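Local coordinates for Exo-beta-1,3-glucanase (Streptomyces sp. SirexAA-E, PDB 4PEY), which hydrolyses laminarin and laminarioligosaccharides from their non-reducing ends as a secreted exo-beta-1,3-glucanase of glycoside hydrolase family 55, yielding glucose and laminaribiose, at residues A[191-196]-A[209-214]; A[449-454]-A[490-495]; A[507-512]-A[535-540]; A[522-527]-A[556-561]. The protein carries 1 engineered substitution. All blocks are in the same frame, centred on the assembly; numbering follows the deposited sequence.

Interaction 1 (A[191-196]-A[209-214]); sequences NMTFSG and PYTTLE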
loop_
_atom_site.group_PDB
_atom_site.type_symbol
_atom_site.label_atom_id
_atom_site.label_comp_id
_atom_site.label_asym_id
_atom_site.label_seq_id
_atom_site.Cartn_x
_atom_site.Cartn_y
_atom_site.Cartn_z
ATOM N N ASN A 191 14.897 -8.414 -0.736
ATOM C CA ASN A 191 14.733 -7.356 0.263
ATOM C C ASN A 191 13.593 -7.645 1.217
ATOM O O ASN A 191 12.452 -7.270 0.945
ATOM C CB ASN A 191 14.496 -6.002 -0.425
ATOM C CG ASN A 191 14.146 -4.884 0.559
ATOM O OD1 ASN A 191 14.482 -4.947 1.741
ATOM N ND2 ASN A 191 13.446 -3.861 0.067
ATOM N N MET A 192 13.865 -8.319 2.307
ATOM C CA MET A 192 12.904 -8.505 3.363
ATOM C C MET A 192 13.192 -7.571 4.531
ATOM O O MET A 192 14.217 -7.660 5.161
ATOM C CB MET A 192 12.890 -9.965 3.844
ATOM C CG MET A 192 12.139 -10.983 2.992
ATOM S SD MET A 192 12.393 -10.934 1.178
ATOM C CE MET A 192 11.186 -12.146 0.652
ATOM N N THR A 193 12.291 -6.638 4.747
ATOM C CA THR A 193 12.467 -5.606 5.761
ATOM C C THR A 193 11.442 -5.770 6.895
ATOM O O THR A 193 10.269 -6.112 6.660
ATOM C CB THR A 193 12.364 -4.189 5.125
ATOM O OG1 THR A 193 13.449 -4.002 4.209
ATOM C CG2 THR A 193 12.407 -3.078 6.175
ATOM N N PHE A 194 11.908 -5.542 8.121
ATOM C CA PHE A 194 11.120 -5.701 9.341
ATOM C C PHE A 194 11.299 -4.474 10.227
ATOM O O PHE A 194 12.432 -4.034 10.438
ATOM C CB PHE A 194 11.574 -6.941 10.124
ATOM C CG PHE A 194 11.714 -8.184 9.285
ATOM C CD1 PHE A 194 12.884 -8.434 8.574
ATOM C CD2 PHE A 194 10.680 -9.110 9.214
ATOM C CE1 PHE A 194 13.012 -9.577 7.798
ATOM C CE2 PHE A 194 10.808 -10.265 8.439
ATOM C CZ PHE A 194 11.972 -10.498 7.731
ATOM N N SER A 195 10.216 -3.923 10.768
ATOM C CA SER A 195 10.367 -2.967 11.874
ATOM C C SER A 195 9.371 -3.320 12.974
ATOM O O SER A 195 8.195 -3.504 12.709
ATOM C CB SER A 195 10.201 -1.505 11.415
ATOM O OG SER A 195 8.905 -1.217 10.909
ATOM N N GLY A 196 9.859 -3.447 14.206
ATOM C CA GLY A 196 8.999 -3.793 15.327
ATOM C C GLY A 196 8.399 -5.188 15.254
ATOM O O GLY A 196 7.292 -5.419 15.734
ATOM N N PRO A 209 19.122 -11.219 2.696
ATOM C CA PRO A 209 18.858 -9.776 2.597
ATOM C C PRO A 209 17.803 -9.308 3.605
ATOM O O PRO A 209 16.706 -8.876 3.227
ATOM C CB PRO A 209 18.369 -9.609 1.157
ATOM C CG PRO A 209 17.725 -10.938 0.836
ATOM C CD PRO A 209 18.586 -11.966 1.544
ATOM N N TYR A 210 18.162 -9.384 4.884
ATOM C CA TYR A 210 17.277 -8.978 5.973
ATOM C C TYR A 210 17.666 -7.607 6.536
ATOM O O TYR A 210 18.780 -7.419 7.054
ATOM C CB TYR A 210 17.315 -10.008 7.104
ATOM C CG TYR A 210 16.754 -11.376 6.774
ATOM C CD1 TYR A 210 15.689 -11.532 5.897
ATOM C CD2 TYR A 210 17.292 -12.515 7.364
ATOM C CE1 TYR A 210 15.172 -12.800 5.619
ATOM C CE2 TYR A 210 16.790 -13.771 7.095
ATOM C CZ TYR A 210 15.729 -13.910 6.223
ATOM O OH TYR A 210 15.236 -15.173 5.973
ATOM N N THR A 211 16.731 -6.669 6.453
ATOM C CA THR A 211 16.869 -5.345 7.047
ATOM C C THR A 211 15.945 -5.313 8.248
ATOM O O THR A 211 14.734 -5.374 8.084
ATOM C CB THR A 211 16.488 -4.228 6.053
ATOM O OG1 THR A 211 17.383 -4.263 4.935
ATOM C CG2 THR A 211 16.542 -2.847 6.716
ATOM N N THR A 212 16.508 -5.237 9.450
ATOM C CA THR A 212 15.717 -5.424 10.659
ATOM C C THR A 212 15.895 -4.274 11.640
ATOM O O THR A 212 17.001 -4.031 12.134
ATOM C CB THR A 212 16.087 -6.750 11.353
ATOM O OG1 THR A 212 15.914 -7.829 10.423
ATOM C CG2 THR A 212 15.222 -6.981 12.586
ATOM N N LEU A 213 14.791 -3.592 11.923
ATOM C CA LEU A 213 14.747 -2.507 12.896
ATOM C C LEU A 213 13.967 -2.972 14.125
ATOM O O LEU A 213 12.889 -3.551 13.995
ATOM C CB LEU A 213 14.103 -1.257 12.289
ATOM C CG LEU A 213 14.828 -0.498 11.168
ATOM C CD1 LEU A 213 14.991 -1.307 9.889
ATOM C CD2 LEU A 213 14.060 0.762 10.849
ATOM N N GLU A 214 14.508 -2.722 15.315
ATOM C CA GLU A 214 13.880 -3.192 16.548
ATOM C C GLU A 214 12.473 -2.618 16.753
ATOM O O GLU A 214 11.567 -3.319 17.217
ATOM C CB GLU A 214 14.771 -2.846 17.743
ATOM C CG GLU A 214 14.223 -3.277 19.099
ATOM C CD GLU A 214 14.430 -4.757 19.386
ATOM O OE1 GLU A 214 15.107 -5.433 18.583
ATOM O OE2 GLU A 214 13.920 -5.239 20.425
HETATM O O HOH W 1 16.552 -5.971 3.084
#
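Thr193 and Thr211 lie side by side and point the same way, Thr193 OG1 3.6 Å from Thr211 CB. They sit on neighbouring parallel strands of a right-handed beta-helix, the fold that GH55 enzymes carry twice. Five backbone hydrogen bonds hold the two strands in register, starting with Met192 N to Pro209 O and finishing with Gly196 N to Leu213 O. On the face bearing Met192, Phe194, Tyr210 and Thr212, the edge of Phe194 turns toward the face of Tyr210 in an offset edge-to-face pair, planes at 72°, with Phe194 CE1 3.8 Å from Tyr210 CD1. Met192 CB closes on the edge of the tyrosine ring, also 3.8 Å from Tyr210 CD1, and Trp185 meets both aromatic rings from outside the pair.

One step out, hydrogen bonds hold the threonine hydroxyls. With chi1 at -65°, Thr193 OG1 stands anti to its carbonyl carbon, beside the backbone N, and donates to Asn191 OD1 at 2.8 Å, tilted 20° from the amide carbonyl plane. An alanine at Thr193 would probably open a gap beside Thr211 and leave Asn191 OD1 with a water but no hydroxyl donor. Thr211 OG1 has its strongest partner in Asp524, on a strand of the second beta-helix, so this face is also where the two domains meet. On the threonine face, near Asn191, that one water bridges the strands: it lies 2.7 Å from Asn191 OD1, 2.9 Å from Pro209 O and 2.7 Å from Thr211 OG1, hydrogen-bonded to all three.

Interaction 2 (A[449-454]-A[490-495]); sequences NGKTIF and EGWGMG
Ile453 meets Trp492 obliquely, its CG1 3.7 Å from Trp492 CE3, the main apolar touch on the face these two share with Lys451 and Glu490. Here chi1 of -65° sets Trp492 CG anti to its carbonyl carbon, beside the backbone N. At the edge of the indole, in its plane, lies Thr452 O, 3.5 Å from Trp492 CE3; Glu490 CG is 3.4 Å above one face, offset toward the rim. On the other face of the sheet Thr452 CG2 and Met494 CE touch at 4.1 Å, the side chains crossing at about a right angle. A CB on Gly491 would run into Met494 SD.

Four backbone bonds join the parallel strands, from Glu490 N to Gly450 O through to Phe454 N to Trp492 O at 2.9 Å; the chains turn corners at Ile453 and Gly493.

The polar tips are paired elsewhere: Thr452 OG1 with Tyr480 OH, and Glu490 OE2 with His523 NE2, the same histidine that stacks on Trp492. Within the second beta-helix, strand 450-458 lies between strands 429-436 and 489-498, and the face bearing Ile453 and Trp492 packs against strands 191-198 and 210-220 of the first.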
loop_
_atom_site.group_PDB
_atom_site.type_symbol
_atom_site.label_atom_id
_atom_site.label_comp_id
_atom_site.label_asym_id
_atom_site.label_seq_id
_atom_site.Cartn_x
_atom_site.Cartn_y
_atom_site.Cartn_z
ATOM N N ASN A 449 14.299 15.754 7.438
ATOM C CA ASN A 449 14.149 14.644 8.377
ATOM C C ASN A 449 13.127 13.594 7.937
ATOM O O ASN A 449 12.407 13.026 8.763
ATOM C CB ASN A 449 13.785 15.172 9.773
ATOM C CG ASN A 449 13.943 14.112 10.859
ATOM O OD1 ASN A 449 14.849 13.262 10.803
ATOM N ND2 ASN A 449 13.039 14.132 11.833
ATOM N N GLY A 450 13.057 13.335 6.635
ATOM C CA GLY A 450 12.236 12.242 6.148
ATOM C C GLY A 450 12.833 10.893 6.510
ATOM O O GLY A 450 14.054 10.747 6.661
ATOM N N LYS A 451 11.963 9.903 6.659
ATOM C CA LYS A 451 12.369 8.528 6.908
ATOM C C LYS A 451 11.530 7.589 6.060
ATOM O O LYS A 451 10.306 7.739 6.007
ATOM C CB LYS A 451 12.209 8.171 8.389
ATOM C CG LYS A 451 13.210 8.855 9.297
ATOM C CD LYS A 451 12.990 8.451 10.743
ATOM C CE LYS A 451 13.896 9.260 11.659
ATOM N NZ LYS A 451 13.652 9.001 13.104
ATOM N N THR A 452 12.187 6.634 5.400
ATOM C CA THR A 452 11.485 5.584 4.672
ATOM C C THR A 452 11.975 4.231 5.144
ATOM O O THR A 452 13.181 3.967 5.142
ATOM C CB THR A 452 11.688 5.696 3.141
ATOM O OG1 THR A 452 11.013 6.863 2.668
ATOM C CG2 THR A 452 11.122 4.464 2.420
ATOM N N ILE A 453 11.032 3.392 5.565
ATOM C CA ILE A 453 11.320 2.020 5.943
ATOM C C ILE A 453 10.590 1.131 4.945
ATOM O O ILE A 453 9.358 1.094 4.929
ATOM C CB ILE A 453 10.887 1.710 7.386
ATOM C CG1 ILE A 453 11.640 2.612 8.371
ATOM C CG2 ILE A 453 11.154 0.237 7.721
ATOM C CD1 ILE A 453 11.091 2.561 9.774
ATOM N N PHE A 454 11.392 0.464 4.110
ATOM C CA PHE A 454 11.004 -0.341 2.942
ATOM C C PHE A 454 10.568 0.485 1.725
ATOM O O PHE A 454 9.583 1.227 1.763
ATOM C CB PHE A 454 9.894 -1.355 3.249
ATOM C CG PHE A 454 9.568 -2.231 2.061
ATOM C CD1 PHE A 454 10.231 -3.440 1.867
ATOM C CD2 PHE A 454 8.629 -1.830 1.118
ATOM C CE1 PHE A 454 9.947 -4.237 0.761
ATOM C CE2 PHE A 454 8.352 -2.611 0.013
ATOM C CZ PHE A 454 9.002 -3.821 -0.165
ATOM N N GLU A 490 16.777 9.594 6.147
ATOM C CA GLU A 490 17.253 8.236 6.378
ATOM C C GLU A 490 16.308 7.212 5.765
ATOM O O GLU A 490 15.088 7.307 5.911
ATOM C CB GLU A 490 17.448 7.984 7.880
ATOM C CG GLU A 490 18.335 6.788 8.190
ATOM C CD GLU A 490 18.885 6.805 9.608
ATOM O OE1 GLU A 490 18.393 7.601 10.447
ATOM O OE2 GLU A 490 19.813 6.009 9.883
ATOM N N GLY A 491 16.881 6.245 5.055
ATOM C CA GLY A 491 16.100 5.183 4.444
ATOM C C GLY A 491 16.696 3.813 4.701
ATOM O O GLY A 491 17.920 3.664 4.799
ATOM N N TRP A 492 15.821 2.815 4.806
ATOM C CA TRP A 492 16.200 1.430 5.101
ATOM C C TRP A 492 15.499 0.441 4.168
ATOM O O TRP A 492 14.268 0.470 4.065
ATOM C CB TRP A 492 15.813 1.034 6.528
ATOM C CG TRP A 492 16.467 1.713 7.700
ATOM C CD1 TRP A 492 17.485 1.211 8.469
ATOM C CD2 TRP A 492 16.081 2.955 8.311
ATOM N NE1 TRP A 492 17.773 2.075 9.495
ATOM C CE2 TRP A 492 16.929 3.154 9.425
ATOM C CE3 TRP A 492 15.109 3.917 8.019
ATOM C CZ2 TRP A 492 16.838 4.281 10.244
ATOM C CZ3 TRP A 492 15.020 5.041 8.832
ATOM C CH2 TRP A 492 15.879 5.211 9.935
ATOM N N GLY A 493 16.258 -0.465 3.544
ATOM C CA GLY A 493 15.672 -1.598 2.835
ATOM C C GLY A 493 14.963 -1.181 1.560
ATOM O O GLY A 493 13.729 -1.247 1.464
ATOM N N MET A 494 15.741 -0.765 0.564
ATOM C CA MET A 494 15.175 -0.082 -0.596
ATOM C C MET A 494 15.716 -0.643 -1.896
ATOM O O MET A 494 16.929 -0.761 -2.066
ATOM C CB MET A 494 15.475 1.419 -0.518
ATOM C CG MET A 494 15.166 2.031 0.847
ATOM S SD MET A 494 15.623 3.762 0.990
ATOM C CE MET A 494 14.381 4.499 -0.015
ATOM N N GLY A 495 14.811 -0.957 -2.822
ATOM C CA GLY A 495 15.198 -1.543 -4.097
ATOM C C GLY A 495 14.514 -0.924 -5.299
ATOM O O GLY A 495 13.330 -0.570 -5.237
#

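Interaction 3 (A[507-512]-A[535-540]); sequences RQQHGF and QYEHVI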
loop_
_atom_site.group_PDB
_atom_site.type_symbol
_atom_site.label_atom_id
_atom_site.label_comp_id
_atom_site.label_asym_id
_atom_site.label_seq_id
_atom_site.Cartn_x
_atom_site.Cartn_y
_atom_site.Cartn_z
ATOM N N ARG A 507 20.349 2.483 -20.460
ATOM C CA ARG A 507 21.056 2.512 -19.187
ATOM C C ARG A 507 20.363 3.459 -18.209
ATOM O O ARG A 507 19.966 4.571 -18.574
ATOM C CB ARG A 507 22.507 2.953 -19.387
ATOM C CG ARG A 507 23.337 1.929 -20.138
ATOM C CD ARG A 507 23.414 0.622 -19.360
ATOM N NE ARG A 507 24.226 -0.390 -20.035
ATOM C CZ ARG A 507 23.744 -1.393 -20.768
ATOM N NH1 ARG A 507 22.432 -1.552 -20.932
ATOM N NH2 ARG A 507 24.585 -2.259 -21.324
ATOM N N GLN A 508 20.233 3.002 -16.968
ATOM C CA GLN A 508 19.688 3.794 -15.870
ATOM C C GLN A 508 20.867 4.119 -14.965
ATOM O O GLN A 508 21.495 3.202 -14.452
ATOM C CB GLN A 508 18.609 3.002 -15.120
ATOM C CG GLN A 508 18.075 3.659 -13.845
ATOM C CD GLN A 508 17.049 4.753 -14.113
ATOM O OE1 GLN A 508 16.373 4.762 -15.150
ATOM N NE2 GLN A 508 16.925 5.682 -13.172
ATOM N N GLN A 509 21.213 5.393 -14.789
ATOM C CA GLN A 509 22.454 5.689 -14.070
ATOM C C GLN A 509 22.430 5.150 -12.638
ATOM O O GLN A 509 23.422 4.590 -12.159
ATOM C CB GLN A 509 22.730 7.191 -14.059
ATOM C CG GLN A 509 24.140 7.552 -13.659
ATOM C CD GLN A 509 24.584 8.891 -14.244
ATOM O OE1 GLN A 509 24.271 9.227 -15.389
ATOM N NE2 GLN A 509 25.317 9.653 -13.462
ATOM N N HIS A 510 21.296 5.296 -11.961
ATOM C CA HIS A 510 21.181 4.834 -10.582
ATOM C C HIS A 510 19.727 4.649 -10.168
ATOM O O HIS A 510 18.808 5.173 -10.808
ATOM C CB HIS A 510 21.865 5.822 -9.629
ATOM C CG HIS A 510 21.522 7.257 -9.895
ATOM N ND1 HIS A 510 22.482 8.234 -10.055
ATOM C CD2 HIS A 510 20.325 7.877 -10.049
ATOM C CE1 HIS A 510 21.892 9.397 -10.278
ATOM N NE2 HIS A 510 20.584 9.207 -10.286
ATOM N N GLY A 511 19.517 3.893 -9.096
ATOM C CA GLY A 511 18.195 3.786 -8.504
ATOM C C GLY A 511 17.922 4.945 -7.555
ATOM O O GLY A 511 16.775 5.372 -7.397
ATOM N N PHE A 512 18.986 5.459 -6.939
ATOM C CA PHE A 512 18.890 6.427 -5.850
ATOM C C PHE A 512 19.817 7.604 -6.101
ATOM O O PHE A 512 20.903 7.431 -6.653
ATOM C CB PHE A 512 19.230 5.742 -4.523
ATOM C CG PHE A 512 18.400 4.526 -4.269
ATOM C CD1 PHE A 512 18.773 3.293 -4.783
ATOM C CD2 PHE A 512 17.211 4.625 -3.567
ATOM C CE1 PHE A 512 17.982 2.172 -4.584
ATOM C CE2 PHE A 512 16.422 3.513 -3.360
ATOM C CZ PHE A 512 16.803 2.284 -3.872
ATOM N N GLN A 535 20.274 -1.973 -18.038
ATOM C CA GLN A 535 21.130 -2.171 -16.864
ATOM C C GLN A 535 21.226 -0.878 -16.066
ATOM O O GLN A 535 21.045 0.214 -16.627
ATOM C CB GLN A 535 22.555 -2.606 -17.253
ATOM C CG GLN A 535 22.678 -3.841 -18.160
ATOM C CD GLN A 535 22.458 -5.166 -17.437
ATOM O OE1 GLN A 535 22.272 -5.208 -16.226
ATOM N NE2 GLN A 535 22.497 -6.257 -18.191
ATOM N N TYR A 536 21.555 -1.006 -14.777
ATOM C CA TYR A 536 21.958 0.130 -13.947
ATOM C C TYR A 536 23.456 0.360 -14.057
ATOM O O TYR A 536 24.230 -0.597 -14.150
ATOM C CB TYR A 536 21.597 -0.094 -12.475
ATOM C CG TYR A 536 20.119 -0.066 -12.199
ATOM C CD1 TYR A 536 19.319 -1.165 -12.492
ATOM C CD2 TYR A 536 19.521 1.056 -11.626
ATOM C CE1 TYR A 536 17.961 -1.140 -12.247
ATOM C CE2 TYR A 536 18.154 1.092 -11.373
ATOM C CZ TYR A 536 17.380 -0.015 -11.686
ATOM O OH TYR A 536 16.022 -0.005 -11.444
ATOM N N GLU A 537 23.867 1.622 -14.042
ATOM C CA GLU A 537 25.290 1.948 -14.030
ATOM C C GLU A 537 25.839 1.921 -12.608
ATOM O O GLU A 537 27.019 1.617 -12.390
ATOM C CB GLU A 537 25.522 3.318 -14.676
ATOM C CG GLU A 537 25.110 3.330 -16.136
ATOM C CD GLU A 537 25.403 4.636 -16.838
ATOM O OE1 GLU A 537 25.244 5.705 -16.218
ATOM O OE2 GLU A 537 25.784 4.585 -18.026
ATOM N N HIS A 538 24.977 2.262 -11.651
ATOM C CA HIS A 538 25.337 2.350 -10.239
ATOM C C HIS A 538 24.101 2.107 -9.385
ATOM O O HIS A 538 22.986 2.022 -9.903
ATOM C CB HIS A 538 25.940 3.720 -9.902
ATOM C CG HIS A 538 27.240 3.994 -10.596
ATOM N ND1 HIS A 538 28.407 3.340 -10.267
ATOM C CD2 HIS A 538 27.553 4.843 -11.605
ATOM C CE1 HIS A 538 29.386 3.777 -11.042
ATOM N NE2 HIS A 538 28.895 4.690 -11.861
ATOM N N VAL A 539 24.301 2.012 -8.074
ATOM C CA VAL A 539 23.193 1.880 -7.133
ATOM C C VAL A 539 22.660 3.253 -6.705
ATOM O O VAL A 539 21.471 3.551 -6.856
ATOM C CB VAL A 539 23.624 1.079 -5.886
ATOM C CG1 VAL A 539 22.510 1.050 -4.849
ATOM C CG2 VAL A 539 24.016 -0.341 -6.286
ATOM N N ILE A 540 23.543 4.080 -6.160
ATOM C CA ILE A 540 23.170 5.408 -5.688
ATOM C C ILE A 540 24.220 6.415 -6.150
ATOM O O ILE A 540 25.414 6.163 -6.021
ATOM C CB ILE A 540 23.019 5.443 -4.129
ATOM C CG1 ILE A 540 22.698 6.866 -3.650
ATOM C CG2 ILE A 540 24.266 4.859 -3.446
ATOM C CD1 ILE A 540 22.197 6.935 -2.200
#
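Arg507 lies alongside Gln535, the two pointing the same way, with Gln535 CG 3.6 Å above one face of the guanidinium and offset toward its rim. The amide of Gln535 is bound at both atoms, OE1 by Thr547 and NE2 by Gly549. Glu537 OE2 makes a salt bridge with Lys475; OE1 of the same carboxylate lies 3.3 Å from Gln509 CG. An alanine at Arg507 would probably uncover the CB and CG of Gln535 and take a nearby positive charge from Glu537, leaving Lys475 to balance it.

In the backbone, Gln508 N gives to Gln535 O at 2.9 Å, and Gln508 O receives Glu537 N. Regular pairing then ends, and His538 N makes a weak bond to Gln509 O. Val539 O takes two donors: Phe512 N lies in its carbonyl plane at 3.1 Å, and Gly511 N at 3.0 Å stands 36° out of it. Gln508 CG rests 3.6 Å from Tyr536 CE2; the Gln508 chain bends at chi2 (79°), swinging CD away. Gln508 NE2 donates to His510 O, which lies in the amide plane, and to Tyr477 O. Tyr536 OH is hydrogen-bonded to Ser496 OG, and the Tyr536 side chain is about 7 Å from that of Ala458, the engineered residue at the inferred proton-donor position. Val539 and Ile540 both face Ile543, a classic beta bulge in the last turns of a parallel beta-helix.

Interaction 4 (A[522-527]-A[556-561]); sequences FHDLLV and QVVSFP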
loop_
_atom_site.group_PDB
_atom_site.type_symbol
_atom_site.label_atom_id
_atom_site.label_comp_id
_atom_site.label_asym_id
_atom_site.label_seq_id
_atom_site.Cartn_x
_atom_site.Cartn_y
_atom_site.Cartn_z
ATOM N N PHE A 522 21.602 6.068 4.116
ATOM C CA PHE A 522 20.838 4.923 3.622
ATOM C C PHE A 522 21.415 3.607 4.102
ATOM O O PHE A 522 22.632 3.468 4.290
ATOM C CB PHE A 522 20.765 4.926 2.086
ATOM C CG PHE A 522 19.938 6.045 1.538
ATOM C CD1 PHE A 522 20.538 7.203 1.076
ATOM C CD2 PHE A 522 18.553 5.958 1.526
ATOM C CE1 PHE A 522 19.771 8.252 0.593
ATOM C CE2 PHE A 522 17.780 7.004 1.049
ATOM C CZ PHE A 522 18.389 8.146 0.571
ATOM N N HIS A 523 20.521 2.649 4.296
ATOM C CA HIS A 523 20.894 1.322 4.745
ATOM C C HIS A 523 20.250 0.290 3.850
ATOM O O HIS A 523 19.037 0.311 3.673
ATOM C CB HIS A 523 20.458 1.097 6.194
ATOM C CG HIS A 523 20.790 2.237 7.102
ATOM N ND1 HIS A 523 22.036 2.394 7.670
ATOM C CD2 HIS A 523 20.041 3.279 7.536
ATOM C CE1 HIS A 523 22.039 3.485 8.416
ATOM N NE2 HIS A 523 20.840 4.036 8.357
ATOM N N ASP A 524 21.071 -0.601 3.296
ATOM C CA ASP A 524 20.599 -1.740 2.513
ATOM C C ASP A 524 19.846 -1.294 1.253
ATOM O O ASP A 524 18.623 -1.429 1.150
ATOM C CB ASP A 524 19.721 -2.667 3.374
ATOM C CG ASP A 524 20.431 -3.166 4.623
ATOM O OD1 ASP A 524 21.651 -2.953 4.745
ATOM O OD2 ASP A 524 19.765 -3.790 5.488
ATOM N N LEU A 525 20.610 -0.772 0.297
ATOM C CA LEU A 525 20.109 -0.394 -1.024
ATOM C C LEU A 525 20.421 -1.472 -2.053
ATOM O O LEU A 525 21.445 -2.156 -1.958
ATOM C CB LEU A 525 20.745 0.915 -1.490
ATOM C CG LEU A 525 20.558 2.155 -0.620
ATOM C CD1 LEU A 525 21.273 3.342 -1.246
ATOM C CD2 LEU A 525 19.080 2.445 -0.427
ATOM N N LEU A 526 19.564 -1.607 -3.059
ATOM C CA LEU A 526 19.864 -2.519 -4.161
ATOM C C LEU A 526 19.190 -2.085 -5.447
ATOM O O LEU A 526 18.126 -1.448 -5.428
ATOM C CB LEU A 526 19.450 -3.945 -3.769
ATOM C CG LEU A 526 17.970 -4.159 -3.430
ATOM C CD1 LEU A 526 17.342 -5.361 -4.144
ATOM C CD2 LEU A 526 17.774 -4.189 -1.913
ATOM N N VAL A 527 19.831 -2.411 -6.566
ATOM C CA VAL A 527 19.192 -2.281 -7.872
ATOM C C VAL A 527 19.304 -3.611 -8.614
ATOM O O VAL A 527 20.233 -4.392 -8.391
ATOM C CB VAL A 527 19.790 -1.125 -8.720
ATOM C CG1 VAL A 527 19.585 0.215 -8.013
ATOM C CG2 VAL A 527 21.274 -1.363 -9.039
ATOM N N GLN A 556 24.300 -4.265 -4.766
ATOM C CA GLN A 556 23.941 -3.834 -3.416
ATOM C C GLN A 556 24.890 -2.807 -2.818
ATOM O O GLN A 556 26.093 -2.812 -3.094
ATOM C CB GLN A 556 23.892 -5.051 -2.484
ATOM C CG GLN A 556 22.906 -6.121 -2.927
ATOM C CD GLN A 556 23.215 -7.480 -2.330
ATOM O OE1 GLN A 556 24.383 -7.863 -2.182
ATOM N NE2 GLN A 556 22.170 -8.218 -1.977
ATOM N N VAL A 557 24.338 -1.939 -1.972
ATOM C CA VAL A 557 25.145 -1.053 -1.142
ATOM C C VAL A 557 24.617 -1.162 0.280
ATOM O O VAL A 557 23.442 -0.898 0.524
ATOM C CB VAL A 557 25.092 0.418 -1.632
ATOM C CG1 VAL A 557 25.630 1.359 -0.568
ATOM C CG2 VAL A 557 25.872 0.574 -2.942
ATOM N N VAL A 558 25.467 -1.564 1.218
ATOM C CA VAL A 558 25.019 -1.753 2.602
ATOM C C VAL A 558 24.815 -0.416 3.329
ATOM O O VAL A 558 23.814 -0.234 4.043
ATOM C CB VAL A 558 26.011 -2.622 3.411
ATOM C CG1 VAL A 558 25.566 -2.722 4.866
ATOM C CG2 VAL A 558 26.127 -4.008 2.791
ATOM N N SER A 559 25.768 0.501 3.160
ATOM C CA SER A 559 25.724 1.804 3.826
ATOM C C SER A 559 26.082 2.940 2.894
ATOM O O SER A 559 27.042 2.842 2.125
ATOM C CB SER A 559 26.684 1.853 5.021
ATOM O OG SER A 559 26.350 0.888 5.995
ATOM N N PHE A 560 25.322 4.025 3.005
ATOM C CA PHE A 560 25.608 5.281 2.325
ATOM C C PHE A 560 25.404 6.424 3.327
ATOM O O PHE A 560 24.451 6.398 4.103
ATOM C CB PHE A 560 24.693 5.447 1.107
ATOM C CG PHE A 560 24.844 6.766 0.398
ATOM C CD1 PHE A 560 25.703 6.893 -0.682
ATOM C CD2 PHE A 560 24.108 7.877 0.802
ATOM C CE1 PHE A 560 25.840 8.110 -1.333
ATOM C CE2 PHE A 560 24.244 9.093 0.155
ATOM C CZ PHE A 560 25.109 9.207 -0.915
ATOM N N PRO A 561 26.280 7.442 3.306
ATOM C CA PRO A 561 27.442 7.596 2.426
ATOM C C PRO A 561 28.647 6.811 2.922
ATOM O O PRO A 561 28.579 6.159 3.965
ATOM C CB PRO A 561 27.717 9.102 2.474
ATOM C CG PRO A 561 27.254 9.511 3.829
ATOM C CD PRO A 561 26.068 8.630 4.152
ATOM O OXT PRO A 561 29.705 6.816 2.288
HETATM O O HOH W 2 23.854 0.413 7.126
#
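Phe522 and Phe560 lie side by side across an antiparallel pairing, where the C-terminal strand runs against the last parallel strand of the second beta-helix. At the base of the Phe522 side chain, CB is 4.1 Å from Phe560 CB. From there chi1 of -68° sets CG anti to the carbonyl carbon, and the ring splits its contacts. Phe522 CD1 is 3.6 Å from Phe560 CD2, which lies in the plane of the Phe522 ring at its edge. Further out, Phe522 CD1 and CE1 both meet Ile540 CD1, while CD2 and CE2 on the other side touch Met494 SD. Tyr480 and Val482 add to the packing around the ring. The Phe560 ring is covered in turn by Pro561, whose CB stands 4.0 Å above the ring centre.

Phe522 and Phe560 form a hydrogen-bonded pair, N to O in both directions, and Leu525 and Val557 repeat the pattern further along. Between them both chains turn a corner. Here Asp524 N donates to Val558 O at 2.9 Å from 40° above the carbonyl plane, and Asp524 OD2 reaches beyond the pair to Thr211 OG1 and Gln203 NE2. Val558 O has a second donor in a bound water, 3.2 Å away. That water lies in the plane of the His523 ring, 2.7 Å from His523 ND1, and bridges to Ser559 OG at 2.8 Å.

How the interactions relate
Going along the chain, interaction 1 comes first and closes a short loop of 12 residues within the first beta-helix. Interaction 2 opens much later, in the second, and spans a longer excursion before 490-495 returns beside 449-454. Its strand 489-498 is flanked in the sheet by 520-529, which joins it to interaction 4, although 507-512 comes first along the chain. Interactions 3 and 4 cross: 522-527 lies between the two segments of interaction 3, and 535-540 between those of interaction 4. Asn191 ND2, weakly bonded to Gly493 O, and Leu213, packed on Ile453, join interactions 1 and 2. The Phe512 ring packs against the backbone oxygens of Met494 and Leu526, tying interaction 3 to interactions 2 and 4.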